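PA1221 (PDB 4DG8) belongs to the ANL superfamily of AMP-binding enzymes, is modelled with adenosine monophosphate, and also carries a phosphopantetheine attachment region. Local coordinates at residues T190-F198 against K337-L345. Sequence-based numbering, arbitrary orientation.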
ATOM      1  N   THR A 190       0.034  -6.871  12.807  1.00 17.48           N
ATOM      2  CA  THR A 190       0.510  -6.630  14.173  1.00 19.75           C
ATOM      3  C   THR A 190       2.045  -6.691  14.233  1.00 20.27           C
ATOM      4  O   THR A 190       2.658  -5.953  14.998  1.00 21.87           O
ATOM      5  CB  THR A 190      -0.135  -7.566  15.246  1.00 20.60           C
ATOM      6  OG1 THR A 190       0.168  -8.928  14.943  1.00 23.08           O
ATOM      7  CG2 THR A 190      -1.668  -7.380  15.299  1.00 18.26           C
ATOM      8  N   ARG A 191       2.665  -7.531  13.401  1.00 19.33           N
ATOM      9  CA  ARG A 191       4.130  -7.561  13.330  1.00 21.47           C
ATOM     10  C   ARG A 191       4.627  -6.243  12.744  1.00 22.98           C
ATOM     11  O   ARG A 191       5.631  -5.700  13.211  1.00 28.51           O
ATOM     12  CB  ARG A 191       4.677  -8.777  12.559  1.00 22.32           C
ATOM     13  CG  ARG A 191       4.751  -8.629  11.005  1.00 21.62           C
ATOM     14  CD  ARG A 191       6.005  -7.828  10.623  1.00 15.12           C
ATOM     15  NE  ARG A 191       6.512  -8.064   9.269  1.00 20.68           N
ATOM     16  CZ  ARG A 191       5.980  -7.544   8.161  1.00 24.68           C
ATOM     17  NH1 ARG A 191       4.883  -6.791   8.220  1.00 18.91           N
ATOM     18  NH2 ARG A 191       6.528  -7.799   6.981  1.00 23.03           N
ATOM     19  N   LEU A 192       3.912  -5.718  11.749  1.00 22.64           N
ATOM     20  CA  LEU A 192       4.286  -4.425  11.184  1.00 19.28           C
ATOM     21  C   LEU A 192       4.266  -3.313  12.241  1.00 24.45           C
ATOM     22  O   LEU A 192       5.175  -2.467  12.291  1.00 18.95           O
ATOM     23  CB  LEU A 192       3.344  -4.035  10.014  1.00 17.23           C
ATOM     24  CG  LEU A 192       3.549  -2.611   9.446  1.00 17.61           C
ATOM     25  CD1 LEU A 192       4.936  -2.491   8.800  1.00 19.84           C
ATOM     26  CD2 LEU A 192       2.447  -2.207   8.467  1.00 19.64           C
ATOM     27  N   CYS A 193       3.205  -3.286  13.053  1.00 20.94           N
ATOM     28  CA  CYS A 193       2.953  -2.113  13.902  1.00 25.60           C
ATOM     29  C   CYS A 193       3.523  -2.104  15.324  1.00 27.77           C
ATOM     30  O   CYS A 193       3.584  -1.046  15.950  1.00 28.80           O
ATOM     31  CB  CYS A 193       1.446  -1.824  13.963  1.00 21.54           C
ATOM     32  SG  CYS A 193       0.674  -1.610  12.338  1.00 23.03           S
ATOM     33  N   LEU A 194       3.960  -3.255  15.823  1.00 26.04           N
ATOM     34  CA  LEU A 194       4.346  -3.376  17.228  1.00 27.40           C
ATOM     35  C   LEU A 194       5.848  -3.630  17.422  1.00 31.49           C
ATOM     36  O   LEU A 194       6.456  -4.413  16.687  1.00 32.43           O
ATOM     37  CB  LEU A 194       3.555  -4.508  17.915  1.00 27.10           C
ATOM     38  CG  LEU A 194       2.018  -4.534  17.939  1.00 27.04           C
ATOM     39  CD1 LEU A 194       1.556  -5.613  18.932  1.00 28.63           C
ATOM     40  CD2 LEU A 194       1.409  -3.179  18.306  1.00 29.24           C
ATOM     41  N   GLY A 195       6.433  -2.986  18.430  1.00 32.87           N
ATOM     42  CA  GLY A 195       7.817  -3.228  18.797  1.00 26.42           C
ATOM     43  C   GLY A 195       8.842  -2.752  17.774  1.00 29.91           C
ATOM     44  O   GLY A 195       9.962  -3.269  17.700  1.00 32.68           O
ATOM     45  N   GLN A 196       8.489  -1.752  16.982  1.00 21.96           N
ATOM     46  CA  GLN A 196       9.422  -1.323  15.943  1.00 22.19           C
ATOM     47  C   GLN A 196      10.188  -0.055  16.339  1.00 23.41           C
ATOM     48  O   GLN A 196       9.597   0.972  16.705  1.00 27.53           O
ATOM     49  CB  GLN A 196       8.690  -1.136  14.605  1.00 25.16           C
ATOM     50  CG  GLN A 196       7.904  -2.360  14.168  1.00 26.52           C
ATOM     51  CD  GLN A 196       8.757  -3.419  13.478  1.00 28.46           C
ATOM     52  OE1 GLN A 196       9.996  -3.307  13.389  1.00 22.24           O
ATOM     53  NE2 GLN A 196       8.091  -4.461  12.977  1.00 21.79           N
ATOM     54  N   SER A 197      11.511  -0.133  16.274  1.00 21.96           N
ATOM     55  CA  SER A 197      12.351   1.034  16.540  1.00 32.54           C
ATOM     56  C   SER A 197      12.114   2.212  15.567  1.00 31.53           C
ATOM     57  O   SER A 197      12.337   3.381  15.924  1.00 30.53           O
ATOM     58  CB  SER A 197      13.833   0.634  16.559  1.00 36.74           C
ATOM     59  OG  SER A 197      14.182  -0.041  15.364  1.00 41.04           O
ATOM     60  N   PHE A 198      11.650   1.931  14.351  1.00 26.77           N
ATOM     61  CA  PHE A 198      11.460   3.022  13.394  1.00 24.70           C
ATOM     62  C   PHE A 198      10.149   3.792  13.645  1.00 26.66           C
ATOM     63  O   PHE A 198       9.883   4.803  12.997  1.00 27.18           O
ATOM     64  CB  PHE A 198      11.564   2.539  11.939  1.00 26.16           C
ATOM     65  CG  PHE A 198      10.604   1.422  11.587  1.00 25.60           C
ATOM     66  CD1 PHE A 198       9.315   1.701  11.186  1.00 16.18           C
ATOM     67  CD2 PHE A 198      11.002   0.095  11.666  1.00 28.33           C
ATOM     68  CE1 PHE A 198       8.436   0.685  10.862  1.00 21.04           C
ATOM     69  CE2 PHE A 198      10.126  -0.929  11.344  1.00 30.63           C
ATOM     70  CZ  PHE A 198       8.841  -0.631  10.938  1.00 27.31           C
ATOM     71  N   LYS A 337      17.650  -2.553   7.202  1.00 27.33           N
ATOM     72  CA  LYS A 337      17.589  -3.948   7.633  1.00 30.60           C
ATOM     73  C   LYS A 337      16.151  -4.407   7.860  1.00 27.37           C
ATOM     74  O   LYS A 337      15.228  -3.593   7.878  1.00 34.89           O
ATOM     75  CB  LYS A 337      18.426  -4.140   8.904  1.00 32.85           C
ATOM     76  CG  LYS A 337      19.918  -3.837   8.723  1.00 41.60           C
ATOM     77  CD  LYS A 337      20.670  -3.844  10.064  1.00 42.34           C
ATOM     78  CE  LYS A 337      22.163  -3.564   9.888  1.00 50.90           C
ATOM     79  NZ  LYS A 337      22.875  -3.403  11.205  1.00 52.30           N
ATOM     80  N   ALA A 338      15.971  -5.716   8.027  1.00 29.08           N
ATOM     81  CA  ALA A 338      14.663  -6.317   8.295  1.00 29.20           C
ATOM     82  C   ALA A 338      13.931  -5.667   9.477  1.00 26.86           C
ATOM     83  O   ALA A 338      14.506  -5.448  10.537  1.00 22.71           O
ATOM     84  CB  ALA A 338      14.819  -7.831   8.552  1.00 22.99           C
ATOM     85  N   ILE A 339      12.659  -5.348   9.291  1.00 24.04           N
ATOM     86  CA  ILE A 339      11.873  -4.879  10.412  1.00 25.63           C
ATOM     87  C   ILE A 339      11.593  -6.077  11.302  1.00 25.89           C
ATOM     88  O   ILE A 339      11.695  -7.233  10.867  1.00 20.87           O
ATOM     89  CB  ILE A 339      10.558  -4.208   9.969  1.00 23.52           C
ATOM     90  CG1 ILE A 339       9.580  -5.240   9.422  1.00 25.44           C
ATOM     91  CG2 ILE A 339      10.833  -3.127   8.896  1.00 19.84           C
ATOM     92  CD1 ILE A 339       8.156  -4.691   9.298  1.00 19.05           C
ATOM     93  N   ALA A 340      11.262  -5.813  12.559  1.00 27.92           N
ATOM     94  CA  ALA A 340      10.915  -6.896  13.480  1.00 27.15           C
ATOM     95  C   ALA A 340       9.820  -7.814  12.892  1.00 23.99           C
ATOM     96  O   ALA A 340       8.871  -7.346  12.261  1.00 30.01           O
ATOM     97  CB  ALA A 340      10.489  -6.327  14.847  1.00 28.41           C
ATOM     98  N   GLY A 341       9.966  -9.124  13.090  1.00 28.86           N
ATOM     99  CA  GLY A 341       8.991 -10.089  12.595  1.00 26.27           C
ATOM    100  C   GLY A 341       9.323 -10.540  11.181  1.00 27.09           C
ATOM    101  O   GLY A 341       8.741 -11.484  10.641  1.00 22.24           O
ATOM    102  N   THR A 342      10.296  -9.870  10.584  1.00 26.07           N
ATOM    103  CA  THR A 342      10.736 -10.219   9.244  1.00 25.98           C
ATOM    104  C   THR A 342      12.212 -10.598   9.240  1.00 31.78           C
ATOM    105  O   THR A 342      12.973 -10.180  10.116  1.00 30.52           O
ATOM    106  CB  THR A 342      10.471  -9.048   8.299  1.00 18.16           C
ATOM    107  OG1 THR A 342       9.054  -8.916   8.136  1.00 25.62           O
ATOM    108  CG2 THR A 342      11.132  -9.266   6.936  1.00 21.88           C
ATOM    109  N   ALA A 343      12.606 -11.421   8.275  1.00 30.27           N
ATOM    110  CA  ALA A 343      14.022 -11.639   8.005  1.00 29.05           C
ATOM    111  C   ALA A 343      14.269 -11.546   6.501  1.00 29.98           C
ATOM    112  O   ALA A 343      13.353 -11.751   5.713  1.00 34.86           O
ATOM    113  CB  ALA A 343      14.465 -13.005   8.536  1.00 37.19           C
ATOM    114  N   VAL A 344      15.486 -11.212   6.094  1.00 26.51           N
ATOM    115  CA  VAL A 344      15.808 -11.230   4.670  1.00 32.57           C
ATOM    116  C   VAL A 344      17.123 -11.942   4.383  1.00 29.82           C
ATOM    117  O   VAL A 344      18.009 -11.990   5.224  1.00 30.76           O
ATOM    118  CB  VAL A 344      15.884  -9.806   4.050  1.00 35.29           C
ATOM    119  CG1 VAL A 344      14.548  -9.099   4.149  1.00 22.77           C
ATOM    120  CG2 VAL A 344      16.978  -8.973   4.718  1.00 36.36           C
ATOM    121  N   LEU A 345      17.225 -12.520   3.191  1.00 34.80           N
ATOM    122  CA  LEU A 345      18.513 -12.935   2.663  1.00 34.20           C
ATOM    123  C   LEU A 345      18.658 -12.280   1.306  1.00 38.93           C
ATOM    124  O   LEU A 345      17.676 -11.859   0.700  1.00 30.46           O
ATOM    125  CB  LEU A 345      18.591 -14.445   2.486  1.00 37.88           C
ATOM    126  CG  LEU A 345      18.625 -15.315   3.741  1.00 42.91           C
ATOM    127  CD1 LEU A 345      18.781 -16.786   3.342  1.00 36.52           C
ATOM    128  CD2 LEU A 345      19.761 -14.866   4.657  1.00 41.73           C
TER
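Two polar side chains, Q196 and R191, reach from the end of helix 186-193 and the loop after it to the type II turn I339-T342. The Q196 amide pairs with both backbone groups of A340: OE1 accepts the N-H at 2.9 Å through a lone pair, and NE2 donates to A340 O at 3.1 Å, standing 24° out of that carbonyl's plane. Within its own segment NE2 also donates to R191 O. Exchanging OE1 and NE2 would set like against like, which decides the amide's orientation. R191, with CG between its backbone N and carbonyl carbon (chi1 84°) and its chain bent at chi2, brings its guanidinium edge to T342, where NE (2.9 Å) and NH2 (3.0 Å) share OG1. NH2 also donates a hydrogen bond to N314 O and NH1 one to T315 O, work suited to a many-donor group.

Apolar contacts centre on I339. Its CD1 lies 3.7 Å above the centre of the guanidinium plane and meets L192 CD1, whereas CG2 packs against F198 CE2 at 3.4 Å. G341, at positive phi, sits close against R191, where there is no room for a side chain. The Q196 and R191 bonds thus tie the helix end to the turn linking strands 337-338 and 342-347 of two sheets.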